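Local coordinates for protein lytic polysaccharide monooxygenase ([Kitasatospora] papulosa, PDB 6NDQ) that probably cleaves cellulose or a related recalcitrant polysaccharide oxidatively, as a copper-dependent lytic polysaccharide monooxygenase, at residues A[5-10]-A[98-103]; A[103-108]-A[145-150]; A[112-117]-A[165-170]. All coordinates share one frame; numbering follows the deposited sequence.

Contacts 1 and 2 lie on the two sides of strand 97-104, the central strand of a three-stranded antiparallel sheet, and share Tyr103. Contact 3 belongs to the facing, larger sheet. It is the buried one, a regular strand pair packed mostly through aromatic and aliphatic side chains. Contact 1 is partly buried and rests chiefly on backbone bonds around a bulge, whereas contact 2, at the surface, relies on a carboxylate, amides and a water where strand 97-104 gives way to a turn. The two sheets meet where Leu102 packs on Phe113 and Trp168, Val100 on Thr166, and Tyr149 on the same two aromatic rings.

Contact 1 (A[5-10]-A[98-103]); sequences VDPASR and FTVKLY
Tyr103 turns its flat phenol ring away from segment 5-10, so that Val5 CG1 meets Tyr103 at CB, 3.7 Å off, and touches neither a face nor an edge of the ring. The other flat group, the Asp6 carboxylate, is likewise not what makes the contact: Asp6 touches the opposite strand through its CB. Pro7, whose ring is puckered, approaches by one atom, CD, which stands 3.9 Å from Thr99 O and also reaches the CG2 methyl of Val100. Val5 and Tyr103 cross obliquely. With CG1 of Val5 anti to its carbonyl carbon (chi1 -58°), CG2 is left pointing at the opposite backbone and comes within 3.5 Å of Lys101 O.

That carbonyl is the centre of a classic beta bulge, in which Val5 and Asp6 both face Lys101. Val5 N gives Lys101 O a good bond of 3.0 Å, while Asp6 N adds a weak second one to the same oxygen at 3.5 Å. The return bond, Lys101 N to Asp6 O at 2.8 Å, closes the antiparallel pair, and Val100 CA makes a CA-H...O contact with Asp6 O as well. The bulge comes at the end of strand 2-6, just before a cis peptide bond to Pro7; a proline suits this place, since it is the residue most readily preceded by a cis bond, and its lack of an N-H costs nothing here, where the strand has ended.

Asp6 and Lys101 lie on the same face of the sheet, CB to CB at 4.1 Å. Lys101 suits this partly exposed face: its long aliphatic arm lies along the pairing while the ammonium end leads outward, leaving NZ 6.9 Å from Asp6 OD2, too far for a salt bridge. On the inward side, Pro7 packs on Val183 of strand 175-185.

Contact 2 (A[103-108]-A[145-150]); sequences YDQASH and PSQNYE
Asp104 crosses the end of Tyr149 at a slant, OD2 at the ring edge: the phenol OH gives a 2.5 Å bond to Asp104 OD2, on the anti lone pair of that oxygen. Asp104 CG is anti to the backbone N (chi1 173°), which brings the carboxylate over to the tyrosine, the two planes 47° apart and Asp104 CB 3.5 Å from Tyr149 CE2. OD2 is gripped twice, because His108 N also donates to it from the syn side at 2.6 Å. An aspartate suits this spot, its short arm tying the neighbouring strand to the backbone just past the type I beta turn Asp104-Ser107 that ends strand 97-104 in this beta-sandwich. The ring of His108 meets that of the N-terminal His1, and the pair probably corresponds to the copper-binding histidine brace of the family.

Gln147, extended beyond CG, runs alongside the Tyr103 ring. Its NE2 makes weak bonds to Gln105 O and to a water that also bonds Tyr103 OH. Asn148 ND2 sits at the ring edge, 3.6 Å from Tyr103 CD1, while its hydrogen bond goes to Leu102 O. Asp104 N bonds Gln147 O, 2.8 Å away.

Contact 3 (A[112-117]-A[165-170]); sequences YFQVYV and YTIWQA
Two neighbouring antiparallel strands of the larger sheet, 112-117 and 165-170, form this buried ladder, their axes 4.7 Å apart and 169° between their directions. On one face, Gln169 CB lies over the Tyr112 ring as a CH-pi contact, 3.7 Å from the centroid. Tyr112 CG takes the crowded position between backbone N and carbonyl carbon (chi1 58°), which swings the ring across the strand onto Gln169. The amide of that glutamine is held by Thr176 and Asp174.

Further along this face, Ile167 CD1 touches both Gln114 OE1 and Tyr116 CE1, at 3.8 Å from each; an aliphatic, beta-branched residue suits both the strand and the apolar cover. Tyr116 OH bonds Gln114 OE1 at 3.2 Å from above the amide plane, and Gln114 NE2 has a weak bond to Glu139. Phe60 of helix 60-63 covers much of this side.

On the other face, Phe113 and Trp168 lie side by side with planes 28° apart, but slid so far that they barely overlap; Phe113 CE1 reaches Trp168 CD1 at 3.5 Å. Trp168 NE1 is satisfied by Gly109 O. Val115 and Thr166, both beta-branched and well suited to strands, follow as the next pair.

Among the backbone bonds, that from Ile167 N to Gln114 O, 2.8 Å long, is nearly straight. Phe113, Thr166 and Trp168 meet strand 97-104 of the facing sheet, an inner layer typical of the immunoglobulin-like beta-sandwich of lytic polysaccharide monooxygenases.

Contact 1 (A[5-10]-A[98-103])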
loop_
_atom_site.group_PDB
_atom_site.type_symbol
_atom_site.label_atom_id
_atom_site.label_comp_id
_atom_site.label_asym_id
_atom_site.label_seq_id
_atom_site.Cartn_x
_atom_site.Cartn_y
_atom_site.Cartn_z
ATOM N N VAL A 5 -6.551 -1.563 -4.607
ATOM C CA VAL A 5 -7.725 -2.201 -4.012
ATOM C C VAL A 5 -7.582 -3.713 -4.015
ATOM O O VAL A 5 -8.310 -4.402 -3.274
ATOM C CB VAL A 5 -9.020 -1.794 -4.743
ATOM C CG1 VAL A 5 -9.171 -0.275 -4.708
ATOM C CG2 VAL A 5 -8.986 -2.304 -6.192
ATOM N N ASP A 6 -6.664 -4.243 -4.782
ATOM C CA ASP A 6 -6.421 -5.676 -4.815
ATOM C C ASP A 6 -4.971 -5.911 -5.219
ATOM O O ASP A 6 -4.603 -5.620 -6.362
ATOM C CB ASP A 6 -7.387 -6.342 -5.794
ATOM C CG ASP A 6 -7.458 -7.836 -5.605
ATOM O OD1 ASP A 6 -7.019 -8.316 -4.537
ATOM O OD2 ASP A 6 -7.958 -8.522 -6.524
ATOM N N PRO A 7 -4.110 -6.420 -4.323
ATOM C CA PRO A 7 -4.366 -6.722 -2.904
ATOM C C PRO A 7 -4.565 -5.421 -2.148
ATOM O O PRO A 7 -3.704 -4.555 -2.283
ATOM C CB PRO A 7 -3.091 -7.440 -2.459
ATOM C CG PRO A 7 -2.016 -6.942 -3.408
ATOM C CD PRO A 7 -2.727 -6.752 -4.716
ATOM N N ALA A 8 -5.673 -5.279 -1.420
ATOM C CA ALA A 8 -6.074 -3.992 -0.857
ATOM C C ALA A 8 -4.938 -3.383 -0.051
ATOM O O ALA A 8 -4.202 -4.091 0.646
ATOM C CB ALA A 8 -7.304 -4.178 0.040
ATOM N N SER A 9 -4.745 -2.065 -0.195
ATOM C CA SER A 9 -3.755 -1.409 0.633
ATOM C C SER A 9 -4.191 -1.395 2.105
ATOM O O SER A 9 -5.314 -1.804 2.468
ATOM C CB SER A 9 -3.502 0.005 0.101
ATOM O OG SER A 9 -4.707 0.749 0.087
ATOM N N ARG A 10 -3.265 -0.989 2.984
ATOM C CA ARG A 10 -3.575 -0.998 4.423
ATOM C C ARG A 10 -4.773 -0.113 4.733
ATOM O O ARG A 10 -5.713 -0.537 5.411
ATOM C CB ARG A 10 -2.368 -0.548 5.250
ATOM C CG ARG A 10 -1.147 -1.445 5.082
ATOM C CD ARG A 10 -0.010 -1.150 6.071
ATOM N NE ARG A 10 0.883 -2.317 6.169
ATOM C CZ ARG A 10 2.039 -2.334 6.824
ATOM N NH1 ARG A 10 2.500 -1.232 7.422
ATOM N NH2 ARG A 10 2.774 -3.439 6.846
ATOM N N PHE A 98 0.836 -12.500 -9.770
ATOM C CA PHE A 98 -0.336 -11.801 -9.261
ATOM C C PHE A 98 -0.471 -10.477 -9.988
ATOM O O PHE A 98 0.437 -10.040 -10.692
ATOM C CB PHE A 98 -0.264 -11.609 -7.737
ATOM C CG PHE A 98 0.882 -10.731 -7.265
ATOM C CD1 PHE A 98 2.170 -11.229 -7.158
ATOM C CD2 PHE A 98 0.641 -9.427 -6.870
ATOM C CE1 PHE A 98 3.215 -10.418 -6.697
ATOM C CE2 PHE A 98 1.667 -8.622 -6.406
ATOM C CZ PHE A 98 2.949 -9.109 -6.318
ATOM N N THR A 99 -1.642 -9.864 -9.849
ATOM C CA THR A 99 -1.955 -8.602 -10.500
ATOM C C THR A 99 -2.233 -7.551 -9.436
ATOM O O THR A 99 -2.982 -7.798 -8.490
ATOM C CB THR A 99 -3.160 -8.749 -11.449
ATOM O OG1 THR A 99 -2.716 -9.296 -12.694
ATOM C CG2 THR A 99 -3.827 -7.410 -11.704
ATOM N N VAL A 100 -1.637 -6.378 -9.594
ATOM C CA VAL A 100 -1.940 -5.264 -8.709
ATOM C C VAL A 100 -2.969 -4.400 -9.416
ATOM O O VAL A 100 -2.742 -3.954 -10.549
ATOM C CB VAL A 100 -0.683 -4.458 -8.361
ATOM C CG1 VAL A 100 -1.076 -3.204 -7.623
ATOM C CG2 VAL A 100 0.284 -5.293 -7.518
ATOM N N LYS A 101 -4.092 -4.168 -8.756
ATOM C CA LYS A 101 -5.241 -3.491 -9.343
ATOM C C LYS A 101 -5.446 -2.186 -8.594
ATOM O O LYS A 101 -5.646 -2.199 -7.370
ATOM C CB LYS A 101 -6.493 -4.373 -9.253
ATOM C CG LYS A 101 -7.676 -3.850 -10.033
ATOM C CD LYS A 101 -8.841 -4.826 -9.908
ATOM C CE LYS A 101 -10.148 -4.096 -9.840
ATOM N NZ LYS A 101 -10.947 -4.340 -11.057
ATOM N N LEU A 102 -5.352 -1.063 -9.312
ATOM C CA LEU A 102 -5.635 0.239 -8.730
ATOM C C LEU A 102 -7.027 0.704 -9.158
ATOM O O LEU A 102 -7.571 0.266 -10.184
ATOM C CB LEU A 102 -4.568 1.276 -9.108
ATOM C CG LEU A 102 -3.199 0.975 -8.481
ATOM C CD1 LEU A 102 -2.345 0.183 -9.457
ATOM C CD2 LEU A 102 -2.433 2.230 -7.957
ATOM N N TYR A 103 -7.627 1.539 -8.312
ATOM C CA TYR A 103 -8.852 2.254 -8.629
ATOM C C TYR A 103 -8.569 3.751 -8.588
ATOM O O TYR A 103 -8.022 4.256 -7.602
ATOM C CB TYR A 103 -9.980 1.885 -7.661
ATOM C CG TYR A 103 -11.231 2.650 -7.967
ATOM C CD1 TYR A 103 -11.923 2.424 -9.151
ATOM C CD2 TYR A 103 -11.707 3.615 -7.101
ATOM C CE1 TYR A 103 -13.064 3.124 -9.452
ATOM C CE2 TYR A 103 -12.853 4.325 -7.397
ATOM C CZ TYR A 103 -13.527 4.073 -8.575
ATOM O OH TYR A 103 -14.676 4.772 -8.888
#

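Contact 2 (A[103-108]-A[145-150])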
loop_
_atom_site.group_PDB
_atom_site.type_symbol
_atom_site.label_atom_id
_atom_site.label_comp_id
_atom_site.label_asym_id
_atom_site.label_seq_id
_atom_site.Cartn_x
_atom_site.Cartn_y
_atom_site.Cartn_z
ATOM N N TYR A 103 -7.627 1.539 -8.312
ATOM C CA TYR A 103 -8.852 2.254 -8.629
ATOM C C TYR A 103 -8.569 3.751 -8.588
ATOM O O TYR A 103 -8.022 4.256 -7.602
ATOM C CB TYR A 103 -9.980 1.885 -7.661
ATOM C CG TYR A 103 -11.231 2.650 -7.967
ATOM C CD1 TYR A 103 -11.923 2.424 -9.151
ATOM C CD2 TYR A 103 -11.707 3.615 -7.101
ATOM C CE1 TYR A 103 -13.064 3.124 -9.452
ATOM C CE2 TYR A 103 -12.853 4.325 -7.397
ATOM C CZ TYR A 103 -13.527 4.073 -8.575
ATOM O OH TYR A 103 -14.676 4.772 -8.888
ATOM N N ASP A 104 -8.944 4.455 -9.663
ATOM C CA ASP A 104 -8.649 5.874 -9.862
ATOM C C ASP A 104 -9.925 6.550 -10.343
ATOM O O ASP A 104 -10.159 6.637 -11.552
ATOM C CB ASP A 104 -7.524 6.042 -10.854
ATOM C CG ASP A 104 -7.285 7.496 -11.230
ATOM O OD1 ASP A 104 -7.823 8.401 -10.548
ATOM O OD2 ASP A 104 -6.538 7.726 -12.196
ATOM N N GLN A 105 -10.728 7.047 -9.400
ATOM C CA GLN A 105 -12.018 7.621 -9.768
ATOM C C GLN A 105 -11.872 8.654 -10.881
ATOM O O GLN A 105 -12.596 8.609 -11.884
ATOM C CB GLN A 105 -12.688 8.241 -8.544
ATOM C CG GLN A 105 -14.090 8.756 -8.817
ATOM C CD GLN A 105 -14.094 10.055 -9.603
ATOM O OE1 GLN A 105 -13.236 10.917 -9.395
ATOM N NE2 GLN A 105 -15.055 10.199 -10.519
ATOM N N ALA A 106 -10.940 9.595 -10.719
ATOM C CA ALA A 106 -10.828 10.741 -11.615
ATOM C C ALA A 106 -10.048 10.452 -12.897
ATOM O O ALA A 106 -9.838 11.381 -13.693
ATOM C CB ALA A 106 -10.173 11.912 -10.877
ATOM N N SER A 107 -9.623 9.207 -13.121
ATOM C CA SER A 107 -8.873 8.825 -14.320
ATOM C C SER A 107 -7.732 9.803 -14.601
ATOM O O SER A 107 -7.728 10.520 -15.600
ATOM C CB SER A 107 -9.797 8.706 -15.536
ATOM O OG SER A 107 -10.850 7.811 -15.279
ATOM N N HIS A 108 -6.753 9.815 -13.702
ATOM C CA HIS A 108 -5.612 10.713 -13.852
ATOM C C HIS A 108 -4.546 10.164 -14.791
ATOM O O HIS A 108 -3.698 10.926 -15.260
ATOM C CB HIS A 108 -4.974 10.996 -12.490
ATOM C CG HIS A 108 -5.814 11.846 -11.589
ATOM N ND1 HIS A 108 -6.244 13.108 -11.939
ATOM C CD2 HIS A 108 -6.298 11.614 -10.345
ATOM C CE1 HIS A 108 -6.960 13.617 -10.951
ATOM N NE2 HIS A 108 -7.011 12.730 -9.974
ATOM N N PRO A 145 -5.239 7.415 -19.134
ATOM C CA PRO A 145 -6.289 7.602 -18.128
ATOM C C PRO A 145 -7.342 6.509 -18.158
ATOM O O PRO A 145 -7.851 6.132 -19.214
ATOM C CB PRO A 145 -6.884 8.963 -18.504
ATOM C CG PRO A 145 -5.738 9.702 -19.054
ATOM C CD PRO A 145 -4.888 8.689 -19.786
ATOM N N SER A 146 -7.669 6.009 -16.977
ATOM C CA SER A 146 -8.709 5.008 -16.811
ATOM C C SER A 146 -9.178 5.073 -15.369
ATOM O O SER A 146 -8.570 5.745 -14.530
ATOM C CB SER A 146 -8.190 3.613 -17.158
ATOM O OG SER A 146 -9.235 2.655 -17.081
ATOM N N GLN A 147 -10.247 4.339 -15.077
ATOM C CA GLN A 147 -10.674 4.215 -13.693
ATOM C C GLN A 147 -10.069 3.015 -12.982
ATOM O O GLN A 147 -10.139 2.948 -11.751
ATOM C CB GLN A 147 -12.191 4.132 -13.617
ATOM C CG GLN A 147 -12.861 5.474 -13.815
ATOM C CD GLN A 147 -14.270 5.464 -13.297
ATOM O OE1 GLN A 147 -15.176 4.961 -13.957
ATOM N NE2 GLN A 147 -14.466 6.004 -12.102
ATOM N N ASN A 148 -9.509 2.060 -13.727
ATOM C CA ASN A 148 -8.795 0.929 -13.149
ATOM C C ASN A 148 -7.518 0.705 -13.936
ATOM O O ASN A 148 -7.527 0.739 -15.174
ATOM C CB ASN A 148 -9.656 -0.332 -13.141
ATOM C CG ASN A 148 -10.831 -0.210 -12.202
ATOM O OD1 ASN A 148 -11.930 0.142 -12.621
ATOM N ND2 ASN A 148 -10.595 -0.457 -10.915
ATOM N N TYR A 149 -6.423 0.528 -13.209
ATOM C CA TYR A 149 -5.145 0.113 -13.757
ATOM C C TYR A 149 -4.791 -1.248 -13.182
ATOM O O TYR A 149 -4.977 -1.492 -11.985
ATOM C CB TYR A 149 -4.029 1.116 -13.425
ATOM C CG TYR A 149 -4.435 2.558 -13.627
ATOM C CD1 TYR A 149 -4.746 3.039 -14.894
ATOM C CD2 TYR A 149 -4.523 3.434 -12.550
ATOM C CE1 TYR A 149 -5.120 4.339 -15.080
ATOM C CE2 TYR A 149 -4.896 4.758 -12.727
ATOM C CZ TYR A 149 -5.193 5.201 -13.999
ATOM O OH TYR A 149 -5.575 6.503 -14.204
ATOM N N GLU A 150 -4.258 -2.123 -14.026
ATOM C CA GLU A 150 -3.815 -3.444 -13.603
ATOM C C GLU A 150 -2.349 -3.605 -13.966
ATOM O O GLU A 150 -1.960 -3.338 -15.104
ATOM C CB GLU A 150 -4.646 -4.556 -14.255
ATOM C CG GLU A 150 -6.016 -4.755 -13.645
ATOM C CD GLU A 150 -6.812 -5.825 -14.374
ATOM O OE1 GLU A 150 -6.239 -6.900 -14.671
ATOM O OE2 GLU A 150 -8.002 -5.578 -14.667
HETATM O O HOH W 1 -16.662 4.150 -10.725
#

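Contact 3 (A[112-117]-A[165-170])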
loop_
_atom_site.group_PDB
_atom_site.type_symbol
_atom_site.label_atom_id
_atom_site.label_comp_id
_atom_site.label_asym_id
_atom_site.label_seq_id
_atom_site.Cartn_x
_atom_site.Cartn_y
_atom_site.Cartn_z
ATOM N N TYR A 112 4.034 6.044 -14.859
ATOM C CA TYR A 112 4.598 4.719 -14.666
ATOM C C TYR A 112 4.150 4.228 -13.301
ATOM O O TYR A 112 3.686 5.004 -12.460
ATOM C CB TYR A 112 6.130 4.729 -14.748
ATOM C CG TYR A 112 6.768 5.647 -13.736
ATOM C CD1 TYR A 112 7.032 5.212 -12.435
ATOM C CD2 TYR A 112 7.102 6.951 -14.069
ATOM C CE1 TYR A 112 7.605 6.043 -11.507
ATOM C CE2 TYR A 112 7.684 7.794 -13.138
ATOM C CZ TYR A 112 7.930 7.332 -11.859
ATOM O OH TYR A 112 8.513 8.155 -10.928
ATOM N N PHE A 113 4.309 2.921 -13.100
ATOM C CA PHE A 113 4.176 2.271 -11.808
ATOM C C PHE A 113 5.446 1.498 -11.479
ATOM O O PHE A 113 6.014 0.817 -12.344
ATOM C CB PHE A 113 3.031 1.276 -11.803
ATOM C CG PHE A 113 1.672 1.882 -11.983
ATOM C CD1 PHE A 113 0.955 2.344 -10.893
ATOM C CD2 PHE A 113 1.089 1.929 -13.230
ATOM C CE1 PHE A 113 -0.318 2.872 -11.045
ATOM C CE2 PHE A 113 -0.183 2.454 -13.401
ATOM C CZ PHE A 113 -0.893 2.934 -12.307
ATOM N N GLN A 114 5.845 1.539 -10.212
ATOM C CA GLN A 114 6.837 0.620 -9.669
ATOM C C GLN A 114 6.164 -0.262 -8.630
ATOM O O GLN A 114 5.419 0.238 -7.783
ATOM C CB GLN A 114 8.000 1.381 -9.052
ATOM C CG GLN A 114 8.764 2.176 -10.106
ATOM C CD GLN A 114 9.847 3.050 -9.513
ATOM O OE1 GLN A 114 9.784 3.434 -8.349
ATOM N NE2 GLN A 114 10.854 3.363 -10.312
ATOM N N VAL A 115 6.388 -1.569 -8.716
ATOM C CA VAL A 115 5.935 -2.492 -7.682
ATOM C C VAL A 115 7.167 -3.129 -7.065
ATOM O O VAL A 115 7.988 -3.725 -7.776
ATOM C CB VAL A 115 4.979 -3.559 -8.227
ATOM C CG1 VAL A 115 4.548 -4.500 -7.083
ATOM C CG2 VAL A 115 3.771 -2.892 -8.860
ATOM N N TYR A 116 7.302 -2.988 -5.748
ATOM C CA TYR A 116 8.339 -3.629 -4.951
ATOM C C TYR A 116 7.687 -4.675 -4.060
ATOM O O TYR A 116 6.503 -4.566 -3.728
ATOM C CB TYR A 116 9.073 -2.623 -4.059
ATOM C CG TYR A 116 9.800 -1.508 -4.766
ATOM C CD1 TYR A 116 9.129 -0.365 -5.163
ATOM C CD2 TYR A 116 11.160 -1.601 -4.997
ATOM C CE1 TYR A 116 9.801 0.679 -5.810
ATOM C CE2 TYR A 116 11.847 -0.568 -5.624
ATOM C CZ TYR A 116 11.156 0.559 -6.034
ATOM O OH TYR A 116 11.845 1.576 -6.663
ATOM N N VAL A 117 8.466 -5.677 -3.647
ATOM C CA VAL A 117 8.011 -6.589 -2.603
ATOM C C VAL A 117 9.120 -6.772 -1.574
ATOM O O VAL A 117 10.306 -6.722 -1.914
ATOM C CB VAL A 117 7.576 -7.939 -3.190
ATOM C CG1 VAL A 117 8.787 -8.746 -3.658
ATOM C CG2 VAL A 117 6.786 -8.723 -2.141
ATOM N N TYR A 165 4.734 -2.932 -2.162
ATOM C CA TYR A 165 4.780 -1.478 -2.130
ATOM C C TYR A 165 4.583 -1.021 -3.563
ATOM O O TYR A 165 5.447 -1.266 -4.418
ATOM C CB TYR A 165 6.116 -0.991 -1.569
ATOM C CG TYR A 165 6.209 0.454 -1.139
ATOM C CD1 TYR A 165 5.264 1.024 -0.294
ATOM C CD2 TYR A 165 7.298 1.235 -1.531
ATOM C CE1 TYR A 165 5.385 2.350 0.118
ATOM C CE2 TYR A 165 7.416 2.554 -1.122
ATOM C CZ TYR A 165 6.456 3.103 -0.293
ATOM O OH TYR A 165 6.519 4.403 0.171
ATOM N N THR A 166 3.437 -0.420 -3.836
ATOM C CA THR A 166 3.128 0.089 -5.166
ATOM C C THR A 166 3.320 1.600 -5.189
ATOM O O THR A 166 2.796 2.308 -4.324
ATOM C CB THR A 166 1.698 -0.265 -5.583
ATOM O OG1 THR A 166 1.546 -1.702 -5.531
ATOM C CG2 THR A 166 1.421 0.246 -7.017
ATOM N N ILE A 167 4.086 2.078 -6.163
ATOM C CA ILE A 167 4.319 3.508 -6.354
ATOM C C ILE A 167 3.645 3.927 -7.653
ATOM O O ILE A 167 3.970 3.406 -8.732
ATOM C CB ILE A 167 5.814 3.856 -6.388
ATOM C CG1 ILE A 167 6.508 3.456 -5.086
ATOM C CG2 ILE A 167 5.965 5.347 -6.606
ATOM C CD1 ILE A 167 7.967 3.885 -4.998
ATOM N N TRP A 168 2.732 4.892 -7.545
ATOM C CA TRP A 168 1.894 5.355 -8.649
ATOM C C TRP A 168 2.263 6.802 -8.928
ATOM O O TRP A 168 1.970 7.695 -8.117
ATOM C CB TRP A 168 0.411 5.223 -8.309
ATOM C CG TRP A 168 -0.550 5.925 -9.243
ATOM C CD1 TRP A 168 -0.319 6.316 -10.537
ATOM C CD2 TRP A 168 -1.913 6.280 -8.961
ATOM N NE1 TRP A 168 -1.442 6.916 -11.058
ATOM C CE2 TRP A 168 -2.433 6.904 -10.112
ATOM C CE3 TRP A 168 -2.733 6.153 -7.837
ATOM C CZ2 TRP A 168 -3.738 7.383 -10.178
ATOM C CZ3 TRP A 168 -4.032 6.633 -7.904
ATOM C CH2 TRP A 168 -4.525 7.229 -9.068
ATOM N N GLN A 169 2.895 7.031 -10.075
ATOM C CA GLN A 169 3.207 8.383 -10.527
ATOM C C GLN A 169 2.067 8.862 -11.423
ATOM O O GLN A 169 1.932 8.406 -12.567
ATOM C CB GLN A 169 4.542 8.412 -11.265
ATOM C CG GLN A 169 4.932 9.787 -11.765
ATOM C CD GLN A 169 5.120 10.778 -10.637
ATOM O OE1 GLN A 169 5.736 10.464 -9.615
ATOM N NE2 GLN A 169 4.591 11.983 -10.816
ATOM N N ALA A 170 1.253 9.779 -10.908
ATOM C CA ALA A 170 0.078 10.222 -11.644
ATOM C C ALA A 170 0.492 11.082 -12.832
ATOM O O ALA A 170 1.571 11.685 -12.846
ATOM C CB ALA A 170 -0.873 10.998 -10.735
#